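Local coordinates for protein glycerophosphodiester phosphodiesterase (PDB 3CH0) that belongs to the glycerophosphodiester phosphodiesterase family, a group of enzymes in the TIM-barrel clan, at residues T39-L44 / Q132-I137; D169-Q174 / P189-S194; V52-D57 / V113-R118; R18-E23 / T263-L268. All blocks are in the same frame, centred on the assembly; numbering follows the deposited sequence.

Contact 1: residues T39-L44 / Q132-I137. With EDO (1,2-ethanediol), chain O.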
# COMPACT_ATOMS: atom_id res chain seq x y z
N THR A 39 -11.13 -0.01 -1.93
CA THR A 39 -10.02 0.27 -1.01
C THR A 39 -8.92 1.04 -1.71
O THR A 39 -8.55 0.72 -2.86
CB THR A 39 -9.44 -1.06 -0.54
OG1 THR A 39 -10.49 -1.83 0.10
CG2 THR A 39 -8.27 -0.92 0.48
N LEU A 40 -8.43 2.06 -1.01
CA LEU A 40 -7.20 2.74 -1.44
C LEU A 40 -6.06 1.98 -0.75
O LEU A 40 -6.05 1.87 0.47
CB LEU A 40 -7.20 4.17 -0.97
CG LEU A 40 -8.41 5.03 -1.42
CD1 LEU A 40 -8.31 6.44 -0.80
CD2 LEU A 40 -8.43 5.11 -2.94
N GLU A 41 -5.11 1.52 -1.54
CA GLU A 41 -3.92 0.85 -1.07
C GLU A 41 -2.73 1.84 -1.18
O GLU A 41 -2.61 2.62 -2.13
CB GLU A 41 -3.67 -0.43 -1.86
CG GLU A 41 -2.54 -1.32 -1.35
CD GLU A 41 -1.15 -0.82 -1.63
OE1 GLU A 41 -0.88 0.01 -2.55
OE2 GLU A 41 -0.20 -1.30 -0.96
N PHE A 42 -1.86 1.86 -0.18
CA PHE A 42 -0.80 2.86 -0.17
C PHE A 42 0.23 2.48 0.88
O PHE A 42 0.05 1.57 1.64
CB PHE A 42 -1.36 4.27 0.14
CG PHE A 42 -2.21 4.28 1.37
CD1 PHE A 42 -3.56 3.98 1.30
CD2 PHE A 42 -1.67 4.59 2.63
CE1 PHE A 42 -4.34 3.92 2.41
CE2 PHE A 42 -2.43 4.51 3.78
CZ PHE A 42 -3.77 4.19 3.67
N ASP A 43 1.33 3.23 0.89
CA ASP A 43 2.54 2.94 1.65
C ASP A 43 2.86 4.12 2.53
O ASP A 43 2.62 5.26 2.14
CB ASP A 43 3.64 2.77 0.65
CG ASP A 43 3.32 1.76 -0.40
OD1 ASP A 43 3.16 0.59 -0.02
OD2 ASP A 43 3.31 2.06 -1.63
N LEU A 44 3.38 3.85 3.74
CA LEU A 44 3.65 4.87 4.73
C LEU A 44 5.06 4.81 5.25
O LEU A 44 5.61 3.72 5.54
CB LEU A 44 2.69 4.76 5.92
CG LEU A 44 1.19 4.72 5.60
CD1 LEU A 44 0.31 4.37 6.80
CD2 LEU A 44 0.78 6.07 5.00
N GLN A 132 -12.48 2.15 2.06
CA GLN A 132 -11.58 1.43 2.93
C GLN A 132 -10.12 1.76 2.56
O GLN A 132 -9.83 2.26 1.46
CB GLN A 132 -11.88 -0.08 2.86
CG GLN A 132 -13.21 -0.41 3.48
CD GLN A 132 -13.67 -1.81 3.27
OE1 GLN A 132 -14.52 -2.06 2.41
NE2 GLN A 132 -13.13 -2.73 4.04
N TYR A 133 -9.21 1.47 3.50
CA TYR A 133 -7.82 1.80 3.41
C TYR A 133 -7.00 0.53 3.68
O TYR A 133 -7.32 -0.22 4.59
CB TYR A 133 -7.48 2.81 4.48
CG TYR A 133 -8.24 4.09 4.44
CD1 TYR A 133 -9.49 4.21 5.07
CD2 TYR A 133 -7.73 5.20 3.81
CE1 TYR A 133 -10.19 5.41 5.02
CE2 TYR A 133 -8.38 6.43 3.81
CZ TYR A 133 -9.65 6.51 4.38
OH TYR A 133 -10.27 7.77 4.34
N ASN A 134 -5.91 0.37 2.94
CA ASN A 134 -4.94 -0.67 3.20
C ASN A 134 -3.59 -0.00 3.16
O ASN A 134 -3.04 0.30 2.07
CB ASN A 134 -5.07 -1.75 2.13
CG ASN A 134 -4.20 -2.96 2.43
OD1 ASN A 134 -3.57 -3.01 3.52
ND2 ASN A 134 -4.04 -3.86 1.44
N GLY A 135 -3.06 0.30 4.35
CA GLY A 135 -1.82 1.05 4.47
C GLY A 135 -0.67 0.22 4.92
O GLY A 135 -0.76 -0.46 5.93
N GLU A 136 0.44 0.35 4.18
CA GLU A 136 1.64 -0.48 4.40
C GLU A 136 2.65 0.23 5.25
O GLU A 136 3.11 1.30 4.90
CB GLU A 136 2.27 -0.94 3.07
CG GLU A 136 3.43 -1.95 3.28
CD GLU A 136 3.95 -2.60 2.05
OE1 GLU A 136 3.33 -2.49 0.97
OE2 GLU A 136 5.07 -3.20 2.18
N ILE A 137 3.03 -0.37 6.37
CA ILE A 137 4.19 0.06 7.12
C ILE A 137 5.46 -0.44 6.48
O ILE A 137 5.73 -1.65 6.52
CB ILE A 137 4.09 -0.29 8.64
CG1 ILE A 137 2.98 0.62 9.22
CG2 ILE A 137 5.39 -0.08 9.40
CD1 ILE A 137 2.96 0.82 10.74
C1 EDO O . -13.65 -6.28 2.07
O1 EDO O . -13.20 -5.41 3.12
C2 EDO O . -14.49 -5.56 1.00
O2 EDO O . -15.59 -4.85 1.62
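L40, F42 and L44 exchange backbone hydrogen bonds with Q132, N134 and E136, making strands 39-44 and 132-137 parallel neighbours in the TIM-barrel wall. Five N-H...O bonds run without a gap from L40 N to L44 N; F42 N to N134 O, at 3.0 Å, is the longest. The strand axes diverge by 15°.

Apolar contact lies on the side of L40, F42, L44 and Y133, where helix 117-127 packs on L40, F42 and Y133, and helix 151-164 on L44 and I137. CG of F42 sits between its backbone N and carbonyl carbon (chi1 51°), and the ring lies across the adjoining strand. G135 CA stands over one ring face, 3.9 Å from the ring centroid, a CH-pi contact that the absent side chain of G135 permits. F42 CE1 meets the edge of the Y133 ring, 3.9 Å from CD2 of Y133.

Polar groups occupy the other side, that of T39, E41, D43, N134 and E136. D43 OD1 and E136 OE1 approach to 3.2 Å, two acceptors with no bond between them. N24 bonds D43 OD2, K138 pairs with E136 OE2, and E41 bonds Q174. At the start of strand 132-137, Q132 NE2 donates to O1 of ethanediol at 2.8 Å.

The chemistry thus divides the ladder: aromatic and aliphatic groups pack against the helices, while opposite them acidic oxygens gather, most bonded by outside residues, and E136 OE1 bonds a citric acid that may mark a pocket.

Contact 2: residues D169-Q174 / P189-S194; sequences DRFTLQ and PDIKLS
K192 lays its side chain across T172 and back toward F171. Its CB lies 3.9 Å from T172 OG1, and farther out CE passes the same hydroxyl oxygen, T172 OG1, at 3.6 Å. The chain bends at its last two torsions, and chi4 of -62° brings NZ to 3.3 Å from D169 O. NZ also donates to a water at 2.9 Å. The same water accepts from K192 N at 3.0 Å and probably donates to F171 O, so one molecule joins both ends of the lysine to the opposite strand just where the direct pairing begins.

The backbone takes over with L173 N to K192 O, 2.9 Å, followed by S194 N to L173 O. These bonds pair the two parallel strands of a beta-alpha-beta crossover, strand 171-175, helix 178-187 and strand 192-197, one unit of the TIM barrel; the segment axes splay by 37°. On the helix-facing side L173 CB touches L193 CD2 at 3.7 Å, and I191 CG2 fits in beside L173 CB, with M184 of helix 178-187 touching all three residues.

T172, Q174 and S194 point to the other side. T172 CG2 packs on S194 CB. Q174 has CG between its backbone N and carbonyl carbon (chi1 59°) and extends from there; its OE1 accepts from a second water at 2.7 Å, which also bonds S194 OG, while Q174 NE2 donates to E41 of strand 39-46.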
# COMPACT_ATOMS: atom_id res chain seq x y z
N ASP A 169 -12.37 1.16 11.74
CA ASP A 169 -13.11 0.01 11.27
C ASP A 169 -13.09 -0.15 9.76
O ASP A 169 -13.60 -1.14 9.26
CB ASP A 169 -14.54 0.01 11.79
CG ASP A 169 -14.61 -0.14 13.30
OD1 ASP A 169 -13.67 -0.72 13.92
OD2 ASP A 169 -15.63 0.31 13.87
N ARG A 170 -12.52 0.83 9.05
CA ARG A 170 -12.35 0.76 7.59
C ARG A 170 -10.87 0.70 7.18
O ARG A 170 -10.55 0.95 6.04
CB ARG A 170 -13.06 1.94 6.91
CG ARG A 170 -14.56 1.71 6.89
CD ARG A 170 -15.35 2.82 6.26
NE ARG A 170 -15.34 4.01 7.07
CZ ARG A 170 -14.79 5.18 6.77
NH1 ARG A 170 -14.16 5.41 5.62
NH2 ARG A 170 -14.89 6.19 7.62
N PHE A 171 -10.01 0.38 8.15
CA PHE A 171 -8.58 0.41 7.97
C PHE A 171 -7.97 -0.97 8.11
O PHE A 171 -8.26 -1.71 9.06
CB PHE A 171 -7.88 1.33 8.98
CG PHE A 171 -6.59 1.86 8.43
CD1 PHE A 171 -5.42 1.10 8.52
CD2 PHE A 171 -6.53 3.07 7.74
CE1 PHE A 171 -4.22 1.57 7.89
CE2 PHE A 171 -5.35 3.50 7.18
CZ PHE A 171 -4.22 2.77 7.28
N THR A 172 -7.12 -1.36 7.15
CA THR A 172 -6.25 -2.52 7.31
C THR A 172 -4.82 -2.08 7.26
O THR A 172 -4.47 -1.27 6.41
CB THR A 172 -6.48 -3.55 6.17
OG1 THR A 172 -7.87 -3.91 6.16
CG2 THR A 172 -5.61 -4.80 6.32
N LEU A 173 -4.01 -2.57 8.19
CA LEU A 173 -2.59 -2.24 8.28
C LEU A 173 -1.85 -3.46 7.72
O LEU A 173 -2.03 -4.57 8.21
CB LEU A 173 -2.16 -1.98 9.74
CG LEU A 173 -0.79 -1.38 9.97
CD1 LEU A 173 0.34 -2.37 9.60
CD2 LEU A 173 -0.64 0.04 9.33
N GLN A 174 -1.07 -3.24 6.67
CA GLN A 174 -0.36 -4.32 6.01
C GLN A 174 1.11 -4.14 6.19
O GLN A 174 1.63 -3.04 6.34
CB GLN A 174 -0.66 -4.44 4.53
CG GLN A 174 -0.34 -3.19 3.76
CD GLN A 174 -0.67 -3.20 2.26
OE1 GLN A 174 -0.69 -4.26 1.62
NE2 GLN A 174 -0.78 -1.98 1.67
N PRO A 189 -5.37 -4.16 18.77
CA PRO A 189 -6.05 -5.35 18.23
C PRO A 189 -7.31 -5.08 17.44
O PRO A 189 -7.78 -5.99 16.75
CB PRO A 189 -6.38 -6.17 19.48
CG PRO A 189 -6.37 -5.18 20.55
CD PRO A 189 -5.35 -4.18 20.25
N ASP A 190 -7.85 -3.85 17.50
CA ASP A 190 -9.05 -3.52 16.75
C ASP A 190 -8.78 -3.18 15.27
O ASP A 190 -9.73 -3.00 14.47
CB ASP A 190 -9.90 -2.43 17.40
CG ASP A 190 -9.15 -1.13 17.67
OD1 ASP A 190 -7.90 -1.12 17.75
OD2 ASP A 190 -9.86 -0.11 17.89
N ILE A 191 -7.50 -3.07 14.90
CA ILE A 191 -7.18 -2.72 13.51
C ILE A 191 -6.80 -3.98 12.75
O ILE A 191 -5.93 -4.72 13.16
CB ILE A 191 -6.06 -1.70 13.43
CG1 ILE A 191 -6.49 -0.40 14.12
CG2 ILE A 191 -5.61 -1.50 11.94
CD1 ILE A 191 -5.33 0.59 14.27
N LYS A 192 -7.57 -4.29 11.71
CA LYS A 192 -7.36 -5.48 10.88
C LYS A 192 -5.93 -5.47 10.32
O LYS A 192 -5.47 -4.40 9.94
CB LYS A 192 -8.32 -5.54 9.71
CG LYS A 192 -9.76 -5.87 10.09
CD LYS A 192 -10.67 -6.05 8.85
CE LYS A 192 -10.86 -4.74 8.04
NZ LYS A 192 -11.50 -3.64 8.78
N LEU A 193 -5.27 -6.64 10.27
CA LEU A 193 -3.93 -6.74 9.71
C LEU A 193 -3.92 -7.60 8.47
O LEU A 193 -4.61 -8.63 8.38
CB LEU A 193 -2.98 -7.28 10.76
CG LEU A 193 -2.88 -6.50 12.06
CD1 LEU A 193 -1.87 -7.19 13.00
CD2 LEU A 193 -2.48 -5.04 11.81
N SER A 194 -3.06 -7.20 7.53
CA SER A 194 -2.73 -7.98 6.39
C SER A 194 -1.24 -8.34 6.35
O SER A 194 -0.35 -7.47 6.46
CB SER A 194 -3.08 -7.18 5.12
OG SER A 194 -2.60 -7.90 3.95
O HOH W 1 -11.86 -2.59 13.28
O HOH W 2 -9.88 -2.55 10.97
O HOH W 3 -2.34 -6.42 1.72

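Contact 3: residues V52-D57 / V113-R118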
# COMPACT_ATOMS: atom_id res chain seq x y z
N VAL A 52 3.71 11.38 9.19
CA VAL A 52 3.45 10.18 8.41
C VAL A 52 3.22 10.63 6.96
O VAL A 52 2.28 11.42 6.71
CB VAL A 52 2.27 9.36 8.92
CG1 VAL A 52 2.09 8.05 8.11
CG2 VAL A 52 2.41 9.02 10.40
N VAL A 53 4.12 10.21 6.07
CA VAL A 53 4.13 10.56 4.67
C VAL A 53 3.74 9.35 3.82
O VAL A 53 4.17 8.20 4.11
CB VAL A 53 5.52 11.03 4.27
CG1 VAL A 53 5.61 11.48 2.77
CG2 VAL A 53 6.02 12.19 5.18
N VAL A 54 2.91 9.58 2.80
CA VAL A 54 2.55 8.51 1.87
C VAL A 54 3.65 8.35 0.84
O VAL A 54 3.95 9.29 0.09
CB VAL A 54 1.19 8.76 1.17
CG1 VAL A 54 0.73 7.51 0.38
CG2 VAL A 54 0.11 9.14 2.16
N SER A 55 4.36 7.21 0.86
CA SER A 55 5.50 6.98 0.01
C SER A 55 5.85 5.50 0.02
O SER A 55 5.89 4.89 1.08
CB SER A 55 6.71 7.76 0.55
OG SER A 55 7.78 7.63 -0.34
N HIS A 56 6.12 4.95 -1.16
CA HIS A 56 6.53 3.54 -1.26
C HIS A 56 7.87 3.26 -0.62
O HIS A 56 8.13 2.17 -0.09
CB HIS A 56 6.58 3.09 -2.72
CG HIS A 56 6.96 1.67 -2.88
ND1 HIS A 56 8.24 1.26 -3.17
CD2 HIS A 56 6.25 0.53 -2.64
CE1 HIS A 56 8.28 -0.06 -3.17
NE2 HIS A 56 7.09 -0.53 -2.84
N ASP A 57 8.78 4.23 -0.69
CA ASP A 57 10.17 4.10 -0.17
C ASP A 57 10.44 5.19 0.83
O ASP A 57 9.81 6.26 0.84
CB ASP A 57 11.16 4.12 -1.32
CG ASP A 57 11.08 2.84 -2.14
OD1 ASP A 57 11.62 1.76 -1.70
OD2 ASP A 57 10.38 2.88 -3.17
N VAL A 113 3.22 15.85 -5.54
CA VAL A 113 4.16 15.69 -4.46
C VAL A 113 3.72 14.56 -3.56
O VAL A 113 2.61 14.08 -3.67
CB VAL A 113 4.38 17.01 -3.68
CG1 VAL A 113 4.82 18.12 -4.69
CG2 VAL A 113 3.10 17.41 -2.89
N LYS A 114 4.62 14.13 -2.68
CA LYS A 114 4.25 13.13 -1.66
C LYS A 114 3.43 13.77 -0.58
O LYS A 114 3.92 14.72 0.11
CB LYS A 114 5.53 12.55 -1.04
CG LYS A 114 6.42 11.82 -2.02
CD LYS A 114 7.61 11.16 -1.33
CE LYS A 114 8.48 10.36 -2.24
NZ LYS A 114 7.95 9.07 -2.69
N PRO A 115 2.17 13.31 -0.41
CA PRO A 115 1.27 13.93 0.59
C PRO A 115 1.46 13.34 1.98
O PRO A 115 1.95 12.22 2.15
CB PRO A 115 -0.12 13.59 0.04
CG PRO A 115 0.11 12.18 -0.58
CD PRO A 115 1.51 12.19 -1.13
N LEU A 116 0.98 14.06 2.98
CA LEU A 116 0.81 13.50 4.29
C LEU A 116 -0.33 12.47 4.26
O LEU A 116 -1.38 12.60 3.57
CB LEU A 116 0.45 14.59 5.29
CG LEU A 116 1.52 15.64 5.54
CD1 LEU A 116 0.92 16.85 6.24
CD2 LEU A 116 2.64 15.05 6.38
N PHE A 117 -0.17 11.46 5.11
CA PHE A 117 -1.21 10.50 5.37
C PHE A 117 -2.52 11.21 5.78
O PHE A 117 -3.61 10.88 5.34
CB PHE A 117 -0.73 9.54 6.50
CG PHE A 117 -1.67 8.42 6.90
CD1 PHE A 117 -2.52 7.76 6.04
CD2 PHE A 117 -1.62 7.95 8.22
CE1 PHE A 117 -3.30 6.69 6.50
CE2 PHE A 117 -2.37 6.87 8.66
CZ PHE A 117 -3.23 6.27 7.81
N ARG A 118 -2.39 12.22 6.65
CA ARG A 118 -3.55 12.99 7.08
C ARG A 118 -4.30 13.60 5.89
O ARG A 118 -5.52 13.64 5.93
CB ARG A 118 -3.12 14.08 8.07
CG ARG A 118 -4.31 14.77 8.75
CD ARG A 118 -3.77 15.78 9.72
NE ARG A 118 -3.19 15.11 10.88
CZ ARG A 118 -2.63 15.73 11.91
NH1 ARG A 118 -2.60 17.08 11.99
NH2 ARG A 118 -2.11 15.00 12.88
O HOH W 4 0.13 12.50 8.19
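V52 and V54 bond the backbone of P115 and F117 across a single bridge centred on V53 and L116, at the place where helix 117-127 begins. Strand 52-54 pairs antiparallel with barrel strand 39-46, an addition to the parallel TIM barrel, and L116 is the N-cap residue of the helix. The touching parts run 136° apart, and the pairing is a single bridge.

Two backbone hydrogen bonds carry it. V54 N donates to P115 O at 2.9 Å, and F117 N donates to V52 O at 2.9 Å. V52 O is gripped a second time by a water at 2.8 Å, which in turn accepts from R118 N. The first two N-H groups of the helix are therefore served, one directly and one through water.

Apolar contacts flank these bonds. V52 has CG1 anti to its backbone N (chi1 -176°), and this methyl rests on F117 CB at 3.6 Å, the two side chains lying side by side and pointing the same way. CG2 of V54 reaches F117 CA, and V54 CB meets the P115 ring at CG. L157 and V158 of helix 151-164 also touch V52.

Side-chain hydrogen bonds extend the contact past the strand end. K114 NZ donates to S55 OG at 2.8 Å, and S55 OG in turn donates to D57 O at 2.7 Å, in the carbonyl plane and on a lone pair. H56, whose NE2 bonds citric acid, uses ND1 to donate to D57 OD2 at 2.7 Å, and the ring nitrogen meets that oxygen from 50° out of the carboxylate plane.

Contact 4: residues R18-E23 / T263-L268; sequences RGLLPE and TDYPDL
R18 grips the D264 carboxylate side-on, giving one nitrogen to each oxygen in a salt bridge. NE donates to D264 OD1 at 2.9 Å, and R18 NH2 donates to D264 OD2 at 2.9 Å. The bend at chi3, 63°, sets NE for this approach. The two flat groups are turned 60° against each other: OD1 lies in the guanidinium plane yet is met from above the carboxylate plane, whereas OD2 is met on its syn side. H14 and N245 bond the same carboxylate, and R18 NH1 bonds glycerol.

One residue along, G19 N donates to D264 O at 2.8 Å, and G19 CA sits over a face of the Y265 ring, 3.8 Å from its centroid and 25° off the normal, a CH-pi contact. A water between Y265 OH and G19 O, 2.7 Å from the latter, adds a link at the phenol end. L20 and D267 reach toward each other tip to tip, L20 CD2 coming within 3.6 Å of D267 OD1. Within 263-268, Y265 N donates to T263 OG1, an ST turn at the end of strand 260-263.

These loops follow strands 10-13 and 260-263, the neighbours that bring the two ends of the barrel sequence together. With two bonds to R18 and others from H14 and N245, both oxygens of D264 are satisfied, which should fix its rotation, so charge pairing holds one loop to the other while G19 CA packs over the tyrosine face.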
# COMPACT_ATOMS: atom_id res chain seq x y z
N ARG A 18 -1.34 3.48 -9.58
CA ARG A 18 -0.02 3.73 -10.23
C ARG A 18 0.02 3.56 -11.74
O ARG A 18 0.76 4.27 -12.44
CB ARG A 18 1.08 2.86 -9.60
CG ARG A 18 2.43 2.88 -10.35
CD ARG A 18 3.49 2.11 -9.55
NE ARG A 18 3.15 0.70 -9.40
CZ ARG A 18 4.03 -0.28 -9.18
NH1 ARG A 18 5.31 -0.01 -9.00
NH2 ARG A 18 3.61 -1.55 -9.14
N GLY A 19 -0.76 2.63 -12.27
CA GLY A 19 -0.77 2.46 -13.74
C GLY A 19 -1.32 3.68 -14.46
O GLY A 19 -1.01 3.88 -15.66
N LEU A 20 -2.17 4.46 -13.80
CA LEU A 20 -2.89 5.55 -14.43
C LEU A 20 -2.32 6.91 -14.11
O LEU A 20 -2.32 7.83 -14.96
CB LEU A 20 -4.34 5.54 -13.96
CG LEU A 20 -5.10 4.20 -14.15
CD1 LEU A 20 -6.56 4.30 -13.63
CD2 LEU A 20 -5.03 3.69 -15.60
N LEU A 21 -1.84 7.09 -12.88
CA LEU A 21 -1.42 8.38 -12.35
C LEU A 21 -0.23 8.19 -11.42
O LEU A 21 -0.05 7.08 -10.91
CB LEU A 21 -2.56 9.03 -11.58
CG LEU A 21 -3.65 9.76 -12.40
CD1 LEU A 21 -4.82 10.11 -11.51
CD2 LEU A 21 -3.03 11.04 -13.01
N PRO A 22 0.55 9.25 -11.18
CA PRO A 22 1.69 9.13 -10.26
C PRO A 22 1.31 8.44 -8.95
O PRO A 22 0.30 8.76 -8.30
CB PRO A 22 2.13 10.56 -10.06
CG PRO A 22 1.81 11.23 -11.40
CD PRO A 22 0.47 10.62 -11.74
N GLU A 23 2.08 7.41 -8.61
CA GLU A 23 1.69 6.59 -7.46
C GLU A 23 1.59 7.35 -6.14
O GLU A 23 2.38 8.26 -5.88
CB GLU A 23 2.75 5.51 -7.28
CG GLU A 23 4.13 5.95 -6.82
CD GLU A 23 5.15 4.86 -6.99
OE1 GLU A 23 5.43 4.56 -8.16
OE2 GLU A 23 5.76 4.45 -5.94
N THR A 263 -4.25 -3.94 -7.56
CA THR A 263 -3.87 -3.68 -8.93
C THR A 263 -3.48 -2.24 -9.23
O THR A 263 -4.07 -1.31 -8.69
CB THR A 263 -5.06 -4.04 -9.89
OG1 THR A 263 -4.70 -3.80 -11.27
CG2 THR A 263 -6.36 -3.25 -9.60
N ASP A 264 -2.49 -2.09 -10.11
CA ASP A 264 -2.10 -0.75 -10.59
C ASP A 264 -3.15 -0.14 -11.53
O ASP A 264 -3.08 1.04 -11.81
CB ASP A 264 -0.76 -0.83 -11.33
CG ASP A 264 0.38 -1.06 -10.39
OD1 ASP A 264 0.43 -0.36 -9.34
OD2 ASP A 264 1.23 -1.93 -10.69
N TYR A 265 -4.02 -0.99 -12.08
CA TYR A 265 -5.03 -0.62 -13.08
C TYR A 265 -6.44 -0.94 -12.61
O TYR A 265 -7.16 -1.82 -13.15
CB TYR A 265 -4.69 -1.34 -14.39
CG TYR A 265 -3.37 -0.97 -15.00
CD1 TYR A 265 -3.25 0.19 -15.78
CD2 TYR A 265 -2.28 -1.73 -14.79
CE1 TYR A 265 -2.05 0.53 -16.37
CE2 TYR A 265 -1.05 -1.38 -15.31
CZ TYR A 265 -0.96 -0.27 -16.14
OH TYR A 265 0.27 0.04 -16.65
N PRO A 266 -6.91 -0.24 -11.55
CA PRO A 266 -8.23 -0.54 -11.02
C PRO A 266 -9.36 -0.27 -12.04
O PRO A 266 -10.43 -0.85 -11.91
CB PRO A 266 -8.32 0.30 -9.76
CG PRO A 266 -7.40 1.46 -9.99
CD PRO A 266 -6.24 0.82 -10.78
N ASP A 267 -9.08 0.54 -13.05
CA ASP A 267 -9.99 0.74 -14.18
C ASP A 267 -10.40 -0.58 -14.90
O ASP A 267 -11.48 -0.66 -15.52
CB ASP A 267 -9.41 1.76 -15.17
CG ASP A 267 -8.06 1.39 -15.72
OD1 ASP A 267 -7.20 0.93 -14.96
OD2 ASP A 267 -7.81 1.64 -16.93
N LEU A 268 -9.57 -1.63 -14.78
CA LEU A 268 -9.92 -2.93 -15.36
C LEU A 268 -11.29 -3.42 -14.89
O LEU A 268 -12.01 -4.08 -15.62
CB LEU A 268 -8.84 -3.99 -15.05
CG LEU A 268 -7.51 -3.80 -15.82
CD1 LEU A 268 -6.38 -4.63 -15.27
CD2 LEU A 268 -7.67 -4.08 -17.31
O HOH W 5 0.77 2.67 -17.35

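Contacts 1, 2 and 3 all reach one curved sheet, contact 3 only through strand 52-54. The centres of contacts 1 and 2 are about 10 Å apart, and E41 OE2 and Q174 NE2 meet at 2.8 Å. Contact 3, its centre about 11 Å from that of contact 1, joins it where D43 O and S55 N lie 2.9 Å apart. F117 CZ of contact 3 touches F171 CE2 of contact 2 at 3.5 Å. Contact 4 joins the loops after strands 10-13 and 260-263, whose pairing closes the barrel; it meets contact 3 at H56 CB and E23 OE2. Citric acid bonds both E136 and H56, which suggests that contacts 1 and 3 border one pocket; nearest atoms of the Q174 side chain and citric acid are about 4 Å apart.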